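Local structure of DUF3501 family protein (Burkholderia pseudomallei K96243, 3FJV) at residues Gly84-Ala89 against Phe146-Leu151; Leu105-Gly110 against His171-Ile176; Asp7-Leu12 against Thr50-Ile55; Leu117-Glu122 against Ala163-Gly168. The protein is of unknown function, a DUF3501 family member built around an antiparallel beta sheet and found here as an assembly of two chains. All coordinates share one frame; numbering follows the deposited sequence. Where two conformers were deposited one is given.

Contact 1 of 4, residues Gly84-Ala89 against Phe146-Leu151; sequences GSNLKA and FLRFEL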
# COMPACT_ATOMS: atom_id res chain seq x y z
N GLY A 84 19.28 5.88 18.89
CA GLY A 84 20.48 5.61 19.68
C GLY A 84 20.95 4.15 19.62
O GLY A 84 22.12 3.90 19.57
N SER A 85 20.00 3.22 19.63
CA SER A 85 20.30 1.81 19.66
C SER A 85 19.66 1.01 18.54
O SER A 85 19.72 -0.21 18.54
CB SER A 85 19.89 1.24 21.02
OG SER A 85 20.89 1.53 21.99
N ASN A 86 19.06 1.71 17.59
CA ASN A 86 18.44 1.04 16.49
C ASN A 86 18.59 1.77 15.17
O ASN A 86 18.58 3.01 15.07
CB ASN A 86 16.99 0.83 16.77
CG ASN A 86 16.33 2.07 17.21
OD1 ASN A 86 16.76 3.17 16.83
ND2 ASN A 86 15.31 1.94 18.03
N LEU A 87 18.76 0.96 14.16
CA LEU A 87 18.73 1.48 12.80
C LEU A 87 17.27 1.34 12.32
O LEU A 87 16.56 0.35 12.67
CB LEU A 87 19.66 0.65 11.95
CG LEU A 87 21.14 0.62 12.37
CD1 LEU A 87 21.97 -0.33 11.46
CD2 LEU A 87 21.70 2.02 12.33
N LYS A 88 16.81 2.33 11.58
CA LYS A 88 15.47 2.37 11.01
C LYS A 88 15.58 2.37 9.48
O LYS A 88 16.43 3.06 8.94
CB LYS A 88 14.68 3.61 11.50
CG LYS A 88 14.57 3.82 13.02
CD LYS A 88 13.79 2.79 13.70
CE LYS A 88 13.54 3.14 15.20
NZ LYS A 88 12.64 4.30 15.39
N ALA A 89 14.70 1.62 8.80
CA ALA A 89 14.70 1.50 7.34
C ALA A 89 13.28 1.37 6.76
O ALA A 89 12.35 0.88 7.41
CB ALA A 89 15.62 0.33 6.85
N PHE A 146 7.94 -0.29 7.42
CA PHE A 146 8.87 0.47 8.26
C PHE A 146 9.54 -0.52 9.21
O PHE A 146 8.86 -1.24 9.97
CB PHE A 146 8.09 1.53 9.04
CG PHE A 146 7.56 2.68 8.20
CD1 PHE A 146 7.94 2.90 6.88
CD2 PHE A 146 6.69 3.63 8.80
CE1 PHE A 146 7.46 3.97 6.15
CE2 PHE A 146 6.21 4.71 8.07
CZ PHE A 146 6.61 4.87 6.72
N LEU A 147 10.87 -0.65 9.11
CA LEU A 147 11.59 -1.62 9.91
C LEU A 147 12.47 -0.96 11.00
O LEU A 147 13.01 0.17 10.80
CB LEU A 147 12.46 -2.49 9.01
CG LEU A 147 11.86 -3.18 7.79
CD1 LEU A 147 12.94 -4.07 7.08
CD2 LEU A 147 10.61 -3.92 8.09
N ARG A 148 12.66 -1.68 12.11
CA ARG A 148 13.55 -1.28 13.19
C ARG A 148 14.52 -2.44 13.45
O ARG A 148 14.10 -3.56 13.59
CB ARG A 148 12.70 -1.02 14.45
CG ARG A 148 13.43 -0.90 15.76
CD ARG A 148 12.52 -0.34 16.86
NE ARG A 148 11.59 -1.29 17.48
CZ ARG A 148 11.91 -2.14 18.45
NH1 ARG A 148 13.17 -2.22 18.88
NH2 ARG A 148 10.98 -2.96 18.95
N PHE A 149 15.82 -2.17 13.50
CA PHE A 149 16.80 -3.19 13.85
C PHE A 149 17.47 -2.75 15.16
O PHE A 149 18.15 -1.73 15.18
CB PHE A 149 17.88 -3.26 12.76
CG PHE A 149 17.39 -3.75 11.43
CD1 PHE A 149 17.35 -5.12 11.13
CD2 PHE A 149 17.06 -2.84 10.41
CE1 PHE A 149 16.91 -5.55 9.88
CE2 PHE A 149 16.67 -3.28 9.17
CZ PHE A 149 16.58 -4.64 8.91
N GLU A 150 17.33 -3.53 16.23
CA GLU A 150 17.85 -3.12 17.52
C GLU A 150 19.24 -3.76 17.74
O GLU A 150 19.43 -4.97 17.60
CB GLU A 150 16.85 -3.44 18.64
CG GLU A 150 16.97 -2.52 19.88
CD GLU A 150 16.41 -1.12 19.68
OE1 GLU A 150 15.47 -0.91 18.87
OE2 GLU A 150 16.92 -0.21 20.36
N LEU A 151 20.24 -2.90 18.01
CA LEU A 151 21.62 -3.36 18.17
C LEU A 151 22.13 -3.21 19.58
O LEU A 151 21.97 -2.14 20.20
CB LEU A 151 22.57 -2.62 17.21
CG LEU A 151 22.70 -2.97 15.73
CD1 LEU A 151 21.39 -3.07 14.95
CD2 LEU A 151 23.63 -1.91 15.07

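Contact 2 of 4, residues Leu105-Gly110 against His171-Ile176; sequences LARLVG and HPHYPI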
# COMPACT_ATOMS: atom_id res chain seq x y z
N LEU A 105 3.12 -9.98 -3.58
CA LEU A 105 2.75 -9.54 -2.23
C LEU A 105 2.06 -10.67 -1.44
O LEU A 105 2.31 -10.82 -0.23
CB LEU A 105 1.87 -8.28 -2.30
CG LEU A 105 2.62 -7.02 -2.77
CD1 LEU A 105 1.67 -5.81 -2.87
CD2 LEU A 105 3.82 -6.71 -1.85
N ALA A 106 1.27 -11.50 -2.11
CA ALA A 106 0.68 -12.68 -1.47
C ALA A 106 1.72 -13.72 -1.11
O ALA A 106 1.75 -14.24 0.03
CB ALA A 106 -0.42 -13.32 -2.38
N ARG A 107 2.56 -14.04 -2.08
CA ARG A 107 3.60 -15.06 -1.90
C ARG A 107 4.62 -14.65 -0.82
O ARG A 107 5.16 -15.50 -0.11
CB ARG A 107 4.30 -15.26 -3.23
CG ARG A 107 5.36 -16.31 -3.29
CD ARG A 107 5.78 -16.55 -4.74
NE ARG A 107 6.37 -15.35 -5.38
CZ ARG A 107 5.79 -14.60 -6.34
NH1 ARG A 107 4.57 -14.88 -6.82
NH2 ARG A 107 6.44 -13.55 -6.82
N LEU A 108 4.84 -13.35 -0.70
CA LEU A 108 5.84 -12.78 0.21
C LEU A 108 5.28 -12.31 1.54
O LEU A 108 5.98 -11.64 2.31
CB LEU A 108 6.55 -11.63 -0.49
CG LEU A 108 7.38 -12.03 -1.71
CD1 LEU A 108 8.10 -10.83 -2.24
CD2 LEU A 108 8.35 -13.13 -1.43
N VAL A 109 4.05 -12.69 1.87
CA VAL A 109 3.48 -12.31 3.16
C VAL A 109 4.48 -12.60 4.31
O VAL A 109 5.12 -13.65 4.37
CB VAL A 109 2.15 -13.04 3.43
CG1 VAL A 109 2.37 -14.52 3.40
CG2 VAL A 109 1.56 -12.58 4.76
N GLY A 110 4.66 -11.62 5.17
CA GLY A 110 5.54 -11.78 6.33
C GLY A 110 7.01 -11.58 6.02
O GLY A 110 7.84 -11.70 6.90
N HIS A 171 13.06 -15.65 4.38
CA HIS A 171 11.76 -15.98 3.87
C HIS A 171 11.85 -17.13 2.82
O HIS A 171 12.69 -17.09 1.92
CB HIS A 171 11.05 -14.75 3.28
CG HIS A 171 9.58 -14.96 3.02
ND1 HIS A 171 9.11 -15.70 1.95
CD2 HIS A 171 8.48 -14.52 3.69
CE1 HIS A 171 7.79 -15.71 1.97
NE2 HIS A 171 7.38 -15.00 3.01
N PRO A 172 10.99 -18.14 2.94
CA PRO A 172 11.06 -19.29 2.03
C PRO A 172 10.85 -18.97 0.59
O PRO A 172 11.42 -19.66 -0.24
CB PRO A 172 9.93 -20.20 2.53
CG PRO A 172 9.87 -19.90 3.97
CD PRO A 172 9.99 -18.38 3.98
N HIS A 173 10.06 -17.96 0.27
CA HIS A 173 9.95 -17.52 -1.14
C HIS A 173 10.89 -16.37 -1.55
O HIS A 173 10.75 -15.86 -2.65
CB HIS A 173 8.50 -17.16 -1.49
CG HIS A 173 7.58 -18.32 -1.34
ND1 HIS A 173 7.45 -19.29 -2.32
CD2 HIS A 173 6.80 -18.72 -0.31
CE1 HIS A 173 6.60 -20.21 -1.91
NE2 HIS A 173 6.19 -19.90 -0.70
N TYR A 174 11.82 -15.99 -0.67
CA TYR A 174 12.82 -14.96 -1.01
C TYR A 174 14.12 -15.17 -0.22
O TYR A 174 14.57 -14.29 0.53
CB TYR A 174 12.25 -13.55 -0.79
CG TYR A 174 12.90 -12.49 -1.64
CD1 TYR A 174 12.44 -12.23 -2.92
CD2 TYR A 174 13.96 -11.70 -1.16
CE1 TYR A 174 13.07 -11.25 -3.74
CE2 TYR A 174 14.58 -10.73 -1.96
CZ TYR A 174 14.11 -10.49 -3.23
OH TYR A 174 14.69 -9.52 -4.00
N PRO A 175 14.74 -16.34 -0.40
CA PRO A 175 15.99 -16.67 0.29
C PRO A 175 17.19 -15.84 -0.24
O PRO A 175 17.51 -15.94 -1.41
CB PRO A 175 16.20 -18.14 -0.06
CG PRO A 175 15.47 -18.35 -1.33
CD PRO A 175 14.27 -17.46 -1.23
N ILE A 176 17.78 -15.01 0.62
CA ILE A 176 18.96 -14.22 0.24
C ILE A 176 20.03 -14.51 1.28
O ILE A 176 19.89 -14.17 2.46
CB ILE A 176 18.67 -12.69 0.17
CG1 ILE A 176 17.51 -12.36 -0.78
CG2 ILE A 176 19.94 -11.88 -0.20
CD1 ILE A 176 17.71 -12.81 -2.22
O HOH W 1 9.08 -15.04 -4.87

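Contact 3 of 4, residues Asp7-Leu12 against Thr50-Ile55; sequences DSLLTL and TIRYQI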
# COMPACT_ATOMS: atom_id res chain seq x y z
N ASP A 7 9.60 23.47 14.25
CA ASP A 7 10.65 24.46 13.97
C ASP A 7 11.85 23.94 13.18
O ASP A 7 12.69 24.71 12.72
CB ASP A 7 11.16 25.02 15.29
CG ASP A 7 10.08 25.69 16.07
OD1 ASP A 7 9.12 26.23 15.43
OD2 ASP A 7 10.19 25.65 17.31
N SER A 8 11.93 22.63 13.03
CA SER A 8 12.97 22.04 12.20
C SER A 8 12.62 22.09 10.71
O SER A 8 13.47 21.77 9.87
CB SER A 8 13.17 20.57 12.60
OG SER A 8 13.22 20.45 14.00
N LEU A 9 11.38 22.43 10.38
CA LEU A 9 10.87 22.38 9.03
C LEU A 9 10.77 23.75 8.39
O LEU A 9 10.53 24.75 9.04
CB LEU A 9 9.47 21.78 9.05
CG LEU A 9 9.29 20.42 9.68
CD1 LEU A 9 7.81 19.99 9.62
CD2 LEU A 9 10.20 19.40 8.97
N LEU A 10 10.99 23.80 7.09
CA LEU A 10 10.72 24.97 6.31
C LEU A 10 9.22 25.15 6.12
O LEU A 10 8.43 24.20 6.19
CB LEU A 10 11.42 24.85 4.94
CG LEU A 10 12.94 24.72 4.98
CD1 LEU A 10 13.48 24.64 3.59
CD2 LEU A 10 13.60 25.87 5.76
N THR A 11 8.81 26.38 5.90
CA THR A 11 7.45 26.65 5.50
C THR A 11 7.27 26.14 4.08
O THR A 11 8.25 25.88 3.37
CB THR A 11 7.20 28.14 5.48
OG1 THR A 11 8.17 28.75 4.61
CG2 THR A 11 7.31 28.75 6.90
N LEU A 12 6.02 26.08 3.63
CA LEU A 12 5.72 25.66 2.25
C LEU A 12 6.46 26.58 1.26
O LEU A 12 7.00 26.14 0.27
CB LEU A 12 4.20 25.71 1.97
CG LEU A 12 3.30 24.69 2.70
CD1 LEU A 12 1.81 24.84 2.30
CD2 LEU A 12 3.76 23.24 2.45
N THR A 50 16.93 12.15 5.18
CA THR A 50 15.92 11.41 4.45
C THR A 50 14.53 11.67 5.02
O THR A 50 13.57 11.76 4.24
CB THR A 50 16.17 9.88 4.40
OG1 THR A 50 16.10 9.30 5.71
CG2 THR A 50 17.55 9.54 3.77
N ILE A 51 14.43 11.83 6.34
CA ILE A 51 13.12 12.00 7.00
C ILE A 51 12.58 13.43 6.78
O ILE A 51 11.45 13.61 6.37
CB ILE A 51 13.16 11.59 8.51
CG1 ILE A 51 13.54 10.10 8.65
CG2 ILE A 51 11.73 11.82 9.14
CD1 ILE A 51 13.93 9.65 10.08
N ARG A 52 13.42 14.44 7.03
CA ARG A 52 13.07 15.85 6.80
C ARG A 52 12.57 16.10 5.37
O ARG A 52 11.55 16.79 5.18
CB ARG A 52 14.28 16.72 7.14
CG ARG A 52 14.08 18.18 7.22
CD ARG A 52 15.15 18.84 8.09
NE ARG A 52 15.00 20.28 8.05
CZ ARG A 52 15.49 21.08 7.12
NH1 ARG A 52 16.28 20.61 6.16
NH2 ARG A 52 15.22 22.38 7.14
N TYR A 53 13.24 15.51 4.40
CA TYR A 53 12.83 15.56 3.01
C TYR A 53 11.45 14.94 2.80
O TYR A 53 10.59 15.54 2.16
CB TYR A 53 13.84 14.82 2.15
CG TYR A 53 13.46 14.70 0.70
CD1 TYR A 53 13.51 15.81 -0.13
CD2 TYR A 53 13.07 13.50 0.14
CE1 TYR A 53 13.16 15.75 -1.47
CE2 TYR A 53 12.76 13.40 -1.24
CZ TYR A 53 12.80 14.53 -2.03
OH TYR A 53 12.52 14.49 -3.38
N GLN A 54 11.22 13.75 3.34
CA GLN A 54 9.93 13.16 3.13
C GLN A 54 8.83 14.04 3.71
O GLN A 54 7.75 14.12 3.12
CB GLN A 54 9.87 11.75 3.74
CG GLN A 54 10.55 10.71 2.86
CD GLN A 54 10.76 9.40 3.55
OE1 GLN A 54 11.88 9.07 4.03
NE2 GLN A 54 9.70 8.64 3.64
N ILE A 55 9.06 14.59 4.89
CA ILE A 55 8.06 15.47 5.53
C ILE A 55 7.84 16.70 4.67
O ILE A 55 6.71 17.07 4.35
CB ILE A 55 8.41 15.86 6.99
CG1 ILE A 55 8.44 14.63 7.90
CG2 ILE A 55 7.39 16.89 7.51
CD1 ILE A 55 9.23 14.88 9.17

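Contact 4 of 4, residues Leu117-Glu122 against Ala163-Gly168; sequences LRVDDE and APLSIG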
# COMPACT_ATOMS: atom_id res chain seq x y z
N LEU A 117 20.02 -8.32 9.76
CA LEU A 117 21.37 -7.77 9.68
C LEU A 117 22.31 -8.63 10.51
O LEU A 117 21.89 -9.19 11.53
CB LEU A 117 21.42 -6.35 10.34
CG LEU A 117 20.95 -5.10 9.67
CD1 LEU A 117 20.94 -3.92 10.63
CD2 LEU A 117 21.86 -4.80 8.51
N ARG A 118 23.59 -8.67 10.17
CA ARG A 118 24.59 -9.28 11.05
C ARG A 118 25.85 -8.43 11.08
O ARG A 118 26.48 -8.22 10.04
CB ARG A 118 24.92 -10.70 10.61
CG ARG A 118 25.77 -11.44 11.64
CD ARG A 118 26.46 -12.68 11.08
NE ARG A 118 25.64 -13.88 11.16
CZ ARG A 118 25.83 -14.85 12.06
NH1 ARG A 118 26.79 -14.75 12.97
NH2 ARG A 118 25.04 -15.92 12.04
N VAL A 119 26.21 -7.91 12.27
CA VAL A 119 27.45 -7.13 12.44
C VAL A 119 28.56 -8.11 12.71
O VAL A 119 28.52 -8.83 13.71
CB VAL A 119 27.40 -6.17 13.64
CG1 VAL A 119 28.73 -5.43 13.77
CG2 VAL A 119 26.26 -5.20 13.52
N ASP A 120 29.54 -8.19 11.82
CA ASP A 120 30.67 -9.13 12.04
C ASP A 120 30.17 -10.54 12.39
O ASP A 120 29.30 -11.06 11.72
CB ASP A 120 31.57 -8.55 13.17
CG ASP A 120 33.01 -9.10 13.16
OD1 ASP A 120 33.54 -9.40 12.06
OD2 ASP A 120 33.59 -9.22 14.26
N ASP A 121 30.72 -11.18 13.42
CA ASP A 121 30.25 -12.53 13.79
C ASP A 121 29.27 -12.53 14.95
O ASP A 121 29.11 -13.52 15.63
CB ASP A 121 31.42 -13.43 14.13
CG ASP A 121 32.22 -12.92 15.30
OD1 ASP A 121 32.07 -11.70 15.63
OD2 ASP A 121 32.98 -13.72 15.87
N GLU A 122 28.55 -11.44 15.15
CA GLU A 122 27.61 -11.40 16.27
C GLU A 122 26.32 -12.10 15.83
O GLU A 122 26.19 -12.47 14.64
CB GLU A 122 27.39 -9.93 16.66
CG GLU A 122 28.70 -9.20 17.02
CD GLU A 122 29.29 -9.65 18.36
OE1 GLU A 122 28.49 -9.98 19.27
OE2 GLU A 122 30.52 -9.77 18.46
N ALA A 163 33.59 -2.79 11.38
CA ALA A 163 33.45 -4.21 11.09
C ALA A 163 32.52 -4.37 9.89
O ALA A 163 31.79 -3.45 9.58
CB ALA A 163 32.88 -5.00 12.28
N PRO A 164 32.53 -5.53 9.25
CA PRO A 164 31.59 -5.81 8.13
C PRO A 164 30.17 -5.87 8.62
O PRO A 164 29.96 -6.35 9.74
CB PRO A 164 32.00 -7.19 7.64
CG PRO A 164 33.30 -7.47 8.21
CD PRO A 164 33.58 -6.55 9.36
N LEU A 165 29.23 -5.32 7.84
CA LEU A 165 27.82 -5.47 8.10
C LEU A 165 27.16 -6.18 6.92
O LEU A 165 27.33 -5.78 5.77
CB LEU A 165 27.19 -4.10 8.29
CG LEU A 165 25.71 -4.02 8.58
CD1 LEU A 165 25.33 -4.77 9.85
CD2 LEU A 165 25.32 -2.54 8.63
N SER A 166 26.43 -7.25 7.21
CA SER A 166 25.81 -8.08 6.18
C SER A 166 24.29 -8.04 6.37
O SER A 166 23.80 -7.86 7.51
CB SER A 166 26.36 -9.54 6.29
OG SER A 166 27.74 -9.51 6.01
N ILE A 167 23.55 -8.20 5.26
CA ILE A 167 22.10 -8.24 5.26
C ILE A 167 21.62 -9.47 4.49
O ILE A 167 22.19 -9.84 3.45
CB ILE A 167 21.49 -6.95 4.69
CG1 ILE A 167 19.98 -6.89 4.89
CG2 ILE A 167 21.79 -6.80 3.21
CD1 ILE A 167 19.43 -5.55 4.49
N GLY A 168 20.61 -10.13 5.02
CA GLY A 168 20.03 -11.33 4.40
C GLY A 168 18.51 -11.38 4.52
O GLY A 168 17.89 -10.50 5.12
O HOH W 2 28.75 -9.31 8.70

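Contact 1 of 4, residues Gly84-Ala89 against Phe146-Leu151
Strands 86-93 and 144-150 are neighbours in the antiparallel sheet that forms the core of the fold; the axes of their paired parts, 86-89 and 146-150, run at 162° to each other. Backbone pairing sets the register. L87 and F149 form one hydrogen-bonded pair, A89 and L147 the next, and the shortest backbone hydrogen bond between them runs from L147 N to A89 O at 2.7 Å. Beyond the strand end, L151 N still donates to S85 O, nearly along the C=O axis.

Apolar contacts occupy the face of L87, A89, L147 and F149. The F149 ring turns its edge to A89, with CE2 4.4 Å from A89 CB, while L87 CD1 lies 4.3 Å from L151 CD2. L117 of strand 115-119 adds to this layer.

Polar groups gather on the face of N86, K88, R148 and E150. K88, bent at chi2 and chi4, lies alongside R148, while its NZ bonds to V81 O. N86 OD1 accepts from D83 N, and R148 NE pairs with E131. E150 OE1 takes two donors: N86 ND2 approaches its syn lone pair at 3.0 Å, whereas R148 NH1 comes from above the carboxylate plane at 2.6 Å, in a salt bridge.

Contact 2 of 4, residues Leu105-Gly110 against His171-Ile176
A partly buried loop-to-helix-end contact, its centre about 19 Å from that of the chain, joins the C-terminal end of helix 98-107 to the turn between strands 165-169 and 176-180. One direct hydrogen bond, a ring-face contact and a water-mediated link are the evidence for it. The H171 side chain, with CG anti to the backbone N (chi1 -167°), reaches into the bend that follows the helix. There its NE2 donates to V109 O at 3.0 Å; the acceptor lies close to the imidazole plane, but the donor stands 38° out of the carbonyl plane, and the N-H...O angle is 145°.

The turn itself is a type I beta turn from H171 to Y174, closed by Y174 N to H171 O. Within it H173 N donates to H171 ND1 at 3.0 Å, so both ring nitrogens are engaged and the imidazole's rotation is fixed; donation from NE2 and acceptance at ND1 are consistent with a neutral ring.

R107 CG lies over one face of the H173 ring in a CH-pi contact, 3.9 Å from the centroid. Further along this side chain, the bend at chi3 brings NE to a water at 2.8 Å, which in turn donates to H173 O, while NH1 forms a salt bridge with E62 of the second subunit. On the buried side, L108 CD2 packs 4.0 Å from Y174 CB, and Y174 OH continues to I37 O and H40 N.

Contact 3 of 4, residues Asp7-Leu12 against Thr50-Ile55
The guanidinium of R52 is the flat group of this contact, and it meets the 7-12 segment through its edge: S8 O lies only 1° out of its plane. L10 reaches the same group obliquely, its CG 3.9 Å from R52 NH2.

The edge contact is a nearly straight hydrogen bond, R52 NE to S8 O at 2.8 Å with an N-H...O angle of 167°, and NE approaches almost along the C=O axis. R52 NH2 adds a weak second bond to the same oxygen at 3.3 Å. The torsions explain the reach: CG is anti to the backbone N (chi1 -169°) and the chain stays extended from CG to NE, which carries the guanidinium from helix 48-62 across to the chain leading into helix 12-30.

One helical turn further along, I55 points its CB toward the incoming chain. Its CG2 meets L9 CD1 at 3.8 Å, the two side chains crossing at about a right angle; I70 and L74 of helix 67-77 extend this apolar patch. The N-terminal lead-in is thereby laid against a bundle of helices. It ends at T11, the N-cap of helix 12-30, whose OG1 accepts from A14 N.

L10 N is hydrogen-bonded to H56 NE2, so helix 48-62 holds the lead-in at two backbone points, S8 O and L10 N. At S8 the acceptor is a neutral carbonyl, so this bond positions R52, probably still cationic, without pairing its charge.

Contact 4 of 4, residues Leu117-Glu122 against Ala163-Gly168
L165 CD1 is the apolar centre, touching L117 CD2 at 3.7 Å and V119 CG2 at 3.8 Å. With its CG anti to the backbone N (chi1 -180°), L165 reaches both, and the two opposing chains cross it obliquely. L117 CD2 also approaches I167 CB, whose side chain continues onto V35 and I37 of strand 34-37, and V119 CG1 leads outward to A163 CB.

Beneath this layer, strands 115-119 and 165-169 pair as antiparallel neighbours in the main sheet, their local axes 159° apart. R118 and S166 form the hydrogen-bonded pair: R118 N to S166 O is 2.8 Å and S166 N to R118 O 3.0 Å, each donor standing 26° out of the carbonyl plane. D120 N continues the pairing to P164 O at 2.8 Å, nearly along the C=O axis, just where the type II' turn from V119 to E122 begins.

At the polar edge a water donates to R118 O at 2.9 Å and also meets S166 OG, at the same distance. D120 lays its CB against A163 CB, 3.9 Å away, while its OD2 forms a salt bridge with K158 of helix 153-160. D121 and E122 bind the same lysine, so this cluster of acids around one ammonium would probably favour its charged state and tie the turn to that helix.

Overall arrangement
Contacts 1 and 4 belong to one antiparallel sheet, with centres 14 Å apart; they touch where L117 CD1 packs 3.6 Å from F149 CG, although strand 125-129 lies between strands 144-150 and 115-119 in the sheet order. Contact 2 lies beyond the sheet, its centre 21 Å from each of theirs, and joins a helix end to the turn before strand 176-180, one of the two outermost strands of the sheet within this chain. Contact 3 is in the helical part, on the opposite side of the chain's centre from contacts 2 and 4. It closes first along the chain; the segments of contact 1 then alternate with those of contacts 2 and 4, so sequence-distant pieces interlock into one sheet-centred body.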